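PDB 3FDU: putative enoyl-CoA hydratase/isomerase from Acinetobacter baumannii, which probably acts on coenzyme A thioesters as an enoyl-CoA hydratase or isomerase of the crotonase superfamily, although its substrate is not established. Local coordinates for residues K100-A110 with A121-F132; G112-Q120 with E144-Q154. The protein carries 4 engineered substitutions. All coordinates share one frame; numbering follows the deposited sequence.

Contact 1. Residues K100-A110 with A121-F132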
loop_
_atom_site.group_PDB
_atom_site.type_symbol
_atom_site.label_atom_id
_atom_site.label_comp_id
_atom_site.label_asym_id
_atom_site.label_seq_id
_atom_site.Cartn_x
_atom_site.Cartn_y
_atom_site.Cartn_z
ATOM N N LYS A 100 11.496 18.814 -8.218
ATOM C CA LYS A 100 12.419 18.895 -7.106
ATOM C C LYS A 100 11.751 18.332 -5.842
ATOM O O LYS A 100 10.531 18.194 -5.828
ATOM C CB LYS A 100 12.817 20.368 -6.864
ATOM C CG LYS A 100 13.609 20.947 -8.105
ATOM C CD LYS A 100 13.779 22.509 -8.077
ATOM C CE LYS A 100 14.616 22.955 -9.340
ATOM N NZ LYS A 100 14.772 24.454 -9.218
ATOM N N PRO A 101 12.549 18.014 -4.810
ATOM C CA PRO A 101 11.901 17.405 -3.637
ATOM C C PRO A 101 10.938 18.437 -2.992
ATOM O O PRO A 101 11.280 19.639 -2.898
ATOM C CB PRO A 101 13.068 17.079 -2.707
ATOM C CG PRO A 101 14.338 16.938 -3.705
ATOM C CD PRO A 101 14.021 18.081 -4.680
ATOM N N LEU A 102 9.752 17.964 -2.590
ATOM C CA LEU A 102 8.700 18.785 -1.926
ATOM C C LEU A 102 8.482 18.227 -0.516
ATOM O O LEU A 102 8.096 17.052 -0.358
ATOM C CB LEU A 102 7.383 18.728 -2.709
ATOM C CG LEU A 102 6.194 19.529 -2.110
ATOM C CD1 LEU A 102 6.540 21.037 -1.940
ATOM C CD2 LEU A 102 4.959 19.392 -3.006
ATOM N N ILE A 103 8.772 19.039 0.510
ATOM C CA ILE A 103 8.554 18.623 1.871
ATOM C C ILE A 103 7.420 19.462 2.431
ATOM O O ILE A 103 7.366 20.651 2.163
ATOM C CB ILE A 103 9.819 18.813 2.756
ATOM C CG1 ILE A 103 11.041 18.072 2.152
ATOM C CG2 ILE A 103 9.555 18.432 4.229
ATOM C CD1 ILE A 103 12.355 18.420 2.867
ATOM N N ILE A 104 6.514 18.828 3.193
ATOM C CA ILE A 104 5.432 19.524 3.876
ATOM C C ILE A 104 5.567 19.335 5.385
ATOM O O ILE A 104 5.890 18.230 5.893
ATOM C CB ILE A 104 4.043 19.086 3.355
ATOM C CG1 ILE A 104 3.915 19.564 1.871
ATOM C CG2 ILE A 104 2.907 19.701 4.256
ATOM C CD1 ILE A 104 2.560 19.355 1.189
ATOM N N ALA A 105 5.308 20.393 6.127
ATOM C CA ALA A 105 5.363 20.281 7.578
ATOM C C ALA A 105 4.002 20.680 8.151
ATOM O O ALA A 105 3.535 21.758 7.859
ATOM C CB ALA A 105 6.492 21.226 8.168
ATOM N N VAL A 106 3.403 19.836 8.990
ATOM C CA VAL A 106 2.024 20.070 9.437
ATOM C C VAL A 106 1.966 20.324 10.955
ATOM O O VAL A 106 2.530 19.551 11.724
ATOM C CB VAL A 106 1.132 18.824 9.104
ATOM C CG1 VAL A 106 -0.309 19.007 9.597
ATOM C CG2 VAL A 106 1.127 18.608 7.593
ATOM N N LYS A 107 1.299 21.399 11.352
ATOM C CA LYS A 107 0.883 21.662 12.741
ATOM C C LYS A 107 -0.611 21.981 12.670
ATOM O O LYS A 107 -1.097 22.491 11.644
ATOM C CB LYS A 107 1.582 22.910 13.313
ATOM C CG LYS A 107 3.047 22.752 13.666
ATOM C CD LYS A 107 3.619 24.038 14.274
ATOM C CE LYS A 107 5.086 23.858 14.395
ATOM N NZ LYS A 107 5.816 24.979 15.109
ATOM N N GLY A 108 -1.331 21.659 13.734
ATOM C CA GLY A 108 -2.731 22.007 13.834
ATOM C C GLY A 108 -3.617 21.424 12.714
ATOM O O GLY A 108 -3.418 20.297 12.266
ATOM N N VAL A 109 -4.579 22.204 12.240
ATOM C CA VAL A 109 -5.587 21.662 11.294
ATOM C C VAL A 109 -4.982 21.427 9.904
ATOM O O VAL A 109 -4.208 22.254 9.377
ATOM C CB VAL A 109 -6.885 22.514 11.216
ATOM C CG1 VAL A 109 -7.622 22.565 12.636
ATOM C CG2 VAL A 109 -6.603 23.910 10.669
ATOM N N ALA A 110 -5.369 20.304 9.308
ATOM C CA ALA A 110 -4.995 19.993 7.927
ATOM C C ALA A 110 -6.177 19.277 7.348
ATOM O O ALA A 110 -6.321 18.065 7.547
ATOM C CB ALA A 110 -3.795 19.077 7.924
ATOM N N ALA A 121 3.389 15.330 -1.859
ATOM C CA ALA A 121 4.693 15.654 -1.300
ATOM C C ALA A 121 5.546 14.387 -1.225
ATOM O O ALA A 121 5.007 13.303 -1.079
ATOM C CB ALA A 121 4.550 16.275 0.136
ATOM N N ASP A 122 6.878 14.538 -1.260
ATOM C CA ASP A 122 7.775 13.407 -1.041
ATOM C C ASP A 122 7.934 12.982 0.418
ATOM O O ASP A 122 8.056 11.794 0.709
ATOM C CB ASP A 122 9.128 13.768 -1.636
ATOM C CG ASP A 122 8.997 14.171 -3.092
ATOM O OD1 ASP A 122 8.438 13.354 -3.856
ATOM O OD2 ASP A 122 9.382 15.306 -3.452
ATOM N N LEU A 123 7.982 13.973 1.317
ATOM C CA LEU A 123 8.185 13.759 2.769
ATOM C C LEU A 123 7.261 14.714 3.525
ATOM O O LEU A 123 7.032 15.850 3.092
ATOM C CB LEU A 123 9.611 14.092 3.177
ATOM C CG LEU A 123 10.675 13.458 2.259
ATOM C CD1 LEU A 123 12.005 14.085 2.566
ATOM C CD2 LEU A 123 10.631 12.004 2.515
ATOM N N VAL A 124 6.701 14.204 4.610
ATOM C CA VAL A 124 5.801 14.958 5.429
ATOM C C VAL A 124 6.148 14.786 6.896
ATOM O O VAL A 124 6.295 13.638 7.374
ATOM C CB VAL A 124 4.358 14.480 5.237
ATOM C CG1 VAL A 124 3.429 15.304 6.128
ATOM C CG2 VAL A 124 3.916 14.632 3.766
ATOM N N PHE A 125 6.324 15.917 7.597
ATOM C CA PHE A 125 6.564 15.876 9.034
ATOM C C PHE A 125 5.398 16.554 9.763
ATOM O O PHE A 125 4.851 17.546 9.290
ATOM C CB PHE A 125 7.907 16.546 9.402
ATOM C CG PHE A 125 9.083 15.957 8.662
ATOM C CD1 PHE A 125 9.562 14.668 8.994
ATOM C CD2 PHE A 125 9.677 16.652 7.603
ATOM C CE1 PHE A 125 10.668 14.103 8.282
ATOM C CE2 PHE A 125 10.778 16.103 6.939
ATOM C CZ PHE A 125 11.244 14.814 7.283
ATOM N N ALA A 126 4.994 15.998 10.888
ATOM C CA ALA A 126 3.916 16.628 11.672
ATOM C C ALA A 126 4.306 16.606 13.139
ATOM O O ALA A 126 5.162 15.806 13.559
ATOM C CB ALA A 126 2.613 15.849 11.477
ATOM N N ASP A 127 3.667 17.456 13.938
ATOM C CA ASP A 127 3.792 17.298 15.378
ATOM C C ASP A 127 2.436 16.793 15.906
ATOM O O ASP A 127 1.505 16.572 15.109
ATOM C CB ASP A 127 4.299 18.605 16.054
ATOM C CG ASP A 127 3.254 19.740 16.067
ATOM O OD1 ASP A 127 2.030 19.490 15.829
ATOM O OD2 ASP A 127 3.663 20.906 16.359
ATOM N N ASN A 128 2.365 16.540 17.222
ATOM C CA ASN A 128 1.209 15.877 17.802
ATOM C C ASN A 128 -0.016 16.776 17.848
ATOM O O ASN A 128 -1.119 16.336 18.236
ATOM C CB ASN A 128 1.522 15.369 19.214
ATOM C CG ASN A 128 0.751 14.082 19.561
ATOM O OD1 ASN A 128 0.457 13.252 18.692
ATOM N ND2 ASN A 128 0.525 13.869 20.857
ATOM N N THR A 129 0.173 18.040 17.497
ATOM C CA THR A 129 -0.973 18.975 17.455
ATOM C C THR A 129 -1.785 18.833 16.142
ATOM O O THR A 129 -2.864 19.426 15.998
ATOM C CB THR A 129 -0.553 20.483 17.543
ATOM O OG1 THR A 129 0.042 20.914 16.299
ATOM C CG2 THR A 129 0.421 20.774 18.716
ATOM N N ALA A 130 -1.265 18.058 15.198
ATOM C CA ALA A 130 -1.912 17.929 13.895
ATOM C C ALA A 130 -3.270 17.217 13.950
ATOM O O ALA A 130 -3.416 16.162 14.548
ATOM C CB ALA A 130 -0.991 17.240 12.936
ATOM N N LEU A 131 -4.262 17.805 13.292
ATOM C CA LEU A 131 -5.588 17.229 13.264
ATOM C C LEU A 131 -6.047 17.203 11.814
ATOM O O LEU A 131 -6.245 18.252 11.203
ATOM C CB LEU A 131 -6.578 18.067 14.110
ATOM C CG LEU A 131 -6.369 17.926 15.647
ATOM C CD1 LEU A 131 -7.296 18.947 16.302
ATOM C CD2 LEU A 131 -6.600 16.472 16.185
ATOM N N PHE A 132 -6.238 16.011 11.293
ATOM C CA PHE A 132 -6.492 15.827 9.860
ATOM C C PHE A 132 -7.964 15.459 9.603
ATOM O O PHE A 132 -8.614 14.839 10.431
ATOM C CB PHE A 132 -5.635 14.695 9.303
ATOM C CG PHE A 132 -4.137 14.848 9.521
ATOM C CD1 PHE A 132 -3.346 15.447 8.546
ATOM C CD2 PHE A 132 -3.522 14.343 10.665
ATOM C CE1 PHE A 132 -1.960 15.569 8.719
ATOM C CE2 PHE A 132 -2.127 14.467 10.863
ATOM C CZ PHE A 132 -1.338 15.085 9.891
#
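The Phe132 ring meets Ala110 and Val106 obliquely: Ala110 CB lies 3.7 Å from Phe132 CD1, and Val106 CG1, on the same side of the ring, lies 3.9 Å from Phe132 CE1; the Val106 and Phe132 side chains approach from opposite directions. Val106 holds CG1 anti to its backbone N (chi1 178°), which also brings that methyl against Ala130 CB. Beyond the two segments the Phe132 ring meets that of Phe170, planes about 15° apart. On the face of strands 102-106 and 123-126 that carries Ile103 and Leu123, the Phe125 ring is approached, again obliquely, by Ile103 CG2, 3.8 Å from CE2; Thr191 and Thr195 of helix 188-200 touch this ring.

Strands 102-106 and 123-126 run parallel, 16° between their directions, as neighbours in the crotonase-type sheet. Just ahead of the first bridge, Ile103 with Leu123, Asp122 OD2 accepts Leu102 N on its anti side at 2.8 Å, slightly out of the carboxylate plane, and also forms a salt bridge with Lys211. Asp122 OD1 accepts from Tyr157 of the second subunit.

After Val106 the register shifts by two residues. Here Thr129 OG1 accepts Gly108 N at 3.0 Å, while Asp127 OD1 accepts Thr129 N in an Asx turn. A second ladder pairs Gly108 O with Leu131 N (2.8 Å) and Ala110 N with Leu131 O (2.9 Å). The extended Lys107 chain crosses Asp127 with CG 3.3 Å from OD2, and makes a cation-pi contact with Tyr189. Side-chain oxygens thus take backbone N-H groups where the ladders stop, and the ionic link to Lys211 probably favours a charged Asp122.

Contact 2. Residues G112-Q120 with E144-Q154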
loop_
_atom_site.group_PDB
_atom_site.type_symbol
_atom_site.label_atom_id
_atom_site.label_comp_id
_atom_site.label_asym_id
_atom_site.label_seq_id
_atom_site.Cartn_x
_atom_site.Cartn_y
_atom_site.Cartn_z
ATOM N N GLY A 112 -9.094 18.473 4.152
ATOM C CA GLY A 112 -9.515 18.458 2.736
ATOM C C GLY A 112 -8.269 18.453 1.869
ATOM O O GLY A 112 -7.491 17.489 1.877
ATOM N N ILE A 113 -8.052 19.542 1.134
ATOM C CA ILE A 113 -6.779 19.736 0.470
ATOM C C ILE A 113 -5.540 19.700 1.417
ATOM O O ILE A 113 -4.438 19.428 0.962
ATOM C CB ILE A 113 -6.764 21.073 -0.296
ATOM C CG1 ILE A 113 -5.497 21.132 -1.160
ATOM C CG2 ILE A 113 -6.790 22.259 0.676
ATOM C CD1 ILE A 113 -5.752 21.447 -2.588
ATOM N N GLY A 114 -5.714 19.989 2.711
ATOM C CA GLY A 114 -4.618 19.850 3.691
ATOM C C GLY A 114 -4.150 18.409 3.834
ATOM O O GLY A 114 -2.971 18.174 4.159
ATOM N N VAL A 115 -5.029 17.445 3.570
ATOM C CA VAL A 115 -4.626 16.040 3.478
ATOM C C VAL A 115 -4.242 15.634 2.025
ATOM O O VAL A 115 -3.251 14.925 1.835
ATOM C CB VAL A 115 -5.737 15.054 3.937
ATOM C CG1 VAL A 115 -5.337 13.567 3.677
ATOM C CG2 VAL A 115 -6.000 15.155 5.435
ATOM N N THR A 116 -5.045 16.004 1.013
ATOM C CA THR A 116 -4.741 15.478 -0.351
ATOM C C THR A 116 -3.432 16.033 -0.957
ATOM O O THR A 116 -2.805 15.356 -1.761
ATOM C CB THR A 116 -5.891 15.693 -1.312
ATOM O OG1 THR A 116 -6.115 17.099 -1.443
ATOM C CG2 THR A 116 -7.173 14.987 -0.809
ATOM N N ILE A 117 -3.028 17.245 -0.573
ATOM C CA ILE A 117 -1.743 17.772 -1.006
ATOM C C ILE A 117 -0.556 16.955 -0.437
ATOM O O ILE A 117 0.506 16.884 -1.063
ATOM C CB ILE A 117 -1.574 19.299 -0.708
ATOM C CG1 ILE A 117 -0.426 19.845 -1.566
ATOM C CG2 ILE A 117 -1.254 19.525 0.789
ATOM C CD1 ILE A 117 -0.625 21.124 -2.215
ATOM N N LEU A 118 -0.745 16.305 0.718
ATOM C CA LEU A 118 0.298 15.444 1.312
ATOM C C LEU A 118 0.638 14.294 0.383
ATOM O O LEU A 118 1.775 13.791 0.378
ATOM C CB LEU A 118 -0.177 14.864 2.657
ATOM C CG LEU A 118 -0.606 15.920 3.677
ATOM C CD1 LEU A 118 -0.968 15.202 4.957
ATOM C CD2 LEU A 118 0.551 16.954 3.859
ATOM N N LEU A 119 -0.345 13.869 -0.387
ATOM C CA LEU A 119 -0.144 12.784 -1.355
ATOM C C LEU A 119 0.643 13.226 -2.583
ATOM O O LEU A 119 1.056 12.371 -3.396
ATOM C CB LEU A 119 -1.470 12.203 -1.820
ATOM C CG LEU A 119 -2.290 11.553 -0.700
ATOM C CD1 LEU A 119 -3.758 11.412 -1.215
ATOM C CD2 LEU A 119 -1.712 10.209 -0.221
ATOM N N GLN A 120 0.835 14.533 -2.747
ATOM C CA GLN A 120 1.799 15.019 -3.730
ATOM C C GLN A 120 3.202 15.301 -3.177
ATOM O O GLN A 120 4.120 15.583 -3.948
ATOM C CB GLN A 120 1.275 16.292 -4.449
ATOM C CG GLN A 120 -0.238 16.382 -4.683
ATOM C CD GLN A 120 -0.837 15.168 -5.314
ATOM O OE1 GLN A 120 -0.254 14.540 -6.211
ATOM N NE2 GLN A 120 -2.012 14.800 -4.842
ATOM N N GLU A 144 -10.719 14.378 -4.233
ATOM C CA GLU A 144 -9.847 15.158 -5.133
ATOM C C GLU A 144 -8.367 14.886 -4.878
ATOM O O GLU A 144 -8.024 14.132 -3.972
ATOM C CB GLU A 144 -10.142 16.682 -5.116
ATOM C CG GLU A 144 -10.490 17.284 -3.757
ATOM C CD GLU A 144 -9.967 18.727 -3.589
ATOM O OE1 GLU A 144 -10.543 19.652 -4.223
ATOM O OE2 GLU A 144 -9.036 18.949 -2.772
ATOM N N GLY A 145 -7.500 15.471 -5.691
ATOM C CA GLY A 145 -6.057 15.246 -5.571
ATOM C C GLY A 145 -5.572 13.849 -5.924
ATOM O O GLY A 145 -4.443 13.471 -5.609
ATOM N N GLY A 146 -6.419 13.052 -6.566
ATOM C CA GLY A 146 -6.020 11.722 -6.964
ATOM C C GLY A 146 -6.126 10.744 -5.823
ATOM O O GLY A 146 -5.645 9.624 -5.932
ATOM N N ALA A 147 -6.774 11.160 -4.730
ATOM C CA ALA A 147 -6.809 10.379 -3.510
ATOM C C ALA A 147 -7.546 9.061 -3.681
ATOM O O ALA A 147 -7.217 8.072 -3.000
ATOM C CB ALA A 147 -7.459 11.208 -2.359
ATOM N N SER A 148 -8.536 9.019 -4.580
ATOM C CA SER A 148 -9.194 7.732 -4.845
ATOM C C SER A 148 -8.197 6.658 -5.256
ATOM O O SER A 148 -8.463 5.480 -5.052
ATOM C CB SER A 148 -10.309 7.830 -5.907
ATOM O OG SER A 148 -9.772 8.328 -7.129
ATOM N N GLN A 149 -7.054 7.045 -5.810
ATOM C CA GLN A 149 -6.020 6.073 -6.145
ATOM C C GLN A 149 -4.768 6.187 -5.277
ATOM O O GLN A 149 -4.286 5.167 -4.790
ATOM C CB GLN A 149 -5.642 6.120 -7.668
ATOM C CG GLN A 149 -6.784 5.621 -8.555
ATOM C CD GLN A 149 -6.411 5.622 -10.054
ATOM O OE1 GLN A 149 -5.251 5.501 -10.400
ATOM N NE2 GLN A 149 -7.408 5.774 -10.916
ATOM N N LEU A 150 -4.259 7.406 -5.083
ATOM C CA LEU A 150 -3.059 7.633 -4.253
ATOM C C LEU A 150 -3.217 7.274 -2.772
ATOM O O LEU A 150 -2.281 6.716 -2.169
ATOM C CB LEU A 150 -2.558 9.077 -4.367
ATOM C CG LEU A 150 -2.210 9.539 -5.793
ATOM C CD1 LEU A 150 -1.821 11.027 -5.697
ATOM C CD2 LEU A 150 -1.090 8.705 -6.358
ATOM N N LEU A 151 -4.374 7.574 -2.178
ATOM C CA LEU A 151 -4.564 7.192 -0.751
ATOM C C LEU A 151 -4.742 5.660 -0.633
ATOM O O LEU A 151 -4.268 5.042 0.300
ATOM C CB LEU A 151 -5.819 7.904 -0.142
ATOM C CG LEU A 151 -5.956 7.720 1.384
ATOM C CD1 LEU A 151 -4.741 8.308 2.144
ATOM C CD2 LEU A 151 -7.269 8.373 1.925
ATOM N N VAL A 152 -5.444 5.028 -1.576
ATOM C CA VAL A 152 -5.537 3.554 -1.538
ATOM C C VAL A 152 -4.124 2.935 -1.622
ATOM O O VAL A 152 -3.774 1.968 -0.918
ATOM C CB VAL A 152 -6.410 2.992 -2.740
ATOM C CG1 VAL A 152 -6.222 1.459 -2.894
ATOM C CG2 VAL A 152 -7.845 3.313 -2.534
ATOM N N LYS A 153 -3.287 3.483 -2.488
ATOM C CA LYS A 153 -1.901 2.967 -2.596
ATOM C C LYS A 153 -1.052 3.254 -1.335
ATOM O O LYS A 153 -0.312 2.395 -0.872
ATOM C CB LYS A 153 -1.211 3.529 -3.850
ATOM C CG LYS A 153 -1.742 2.836 -5.158
ATOM C CD LYS A 153 -1.121 3.458 -6.440
ATOM C CE LYS A 153 -1.906 2.976 -7.682
ATOM N NZ LYS A 153 -1.368 3.564 -8.952
ATOM N N GLN A 154 -1.166 4.455 -0.786
ATOM C CA GLN A 154 -0.326 4.882 0.340
ATOM C C GLN A 154 -0.790 4.235 1.660
ATOM O O GLN A 154 0.038 3.820 2.483
ATOM C CB GLN A 154 -0.335 6.414 0.440
ATOM C CG GLN A 154 0.471 7.016 1.648
ATOM C CD GLN A 154 1.976 6.774 1.603
ATOM O OE1 GLN A 154 2.711 7.595 1.072
ATOM N NE2 GLN A 154 2.446 5.681 2.203
#
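The helical turns that follow strand 109-111 in this crotonase-type fold pack here against the start of helix 147-155, which is entered through a type I' turn from Glu144 to Ala147. Leu119 reaches across: CD1 lies 3.9 Å from Ala147 CB, CB lies 4.1 Å from Leu150 CD1, and CD2 lies 4.1 Å from Gln154 CB, so its two methyls touch successive turns of the opposing helix. Thr116 sets CG2 3.4 Å from Glu144 O.

The polar link is Gln120, whose chain bends at chi2 (-50°) and returns its amide to the preceding turn. NE2 donates to Gly145 O at 2.9 Å, in the carbonyl plane and on a lone pair, though the N-H angle is only 134°; it also donates to Thr116 O at 3.2 Å. Leu119 N reaches Thr116 O from the other face of that carbonyl. Leu150 CD1 packs beside the amide, 3.9 Å from Gln120 NE2.

Two backbone carbonyls, one on each segment, therefore fix the rotation of this amide and tie the helical turns to the type I' turn around Gly145. Thr116 OG1, in contrast, is buried without a modelled partner: Glu144 OE2 remains 3.7 Å away, too far to satisfy it.

The centres of contacts 1 and 2 lie about 13 Å apart, and their segments alternate along the chain: 100-110, 112-120, 121-132, then 144-154. Residues 112-120 therefore form the helical part of the connection from strand 102-106 to its parallel neighbour 123-126, a beta-alpha-beta crossover that also carries strand 109-111. The contacts touch directly, with Ile104 CG2 3.6 Å from Leu118 CD2 and Phe132 CE1 3.9 Å from Leu118 CD1. One side of the 112-120 turns thus meets the sheet while Leu119 meets helix 147-155, forming a continuous core. Both contacts also reach the second subunit, linking this core to the assembly of three chains.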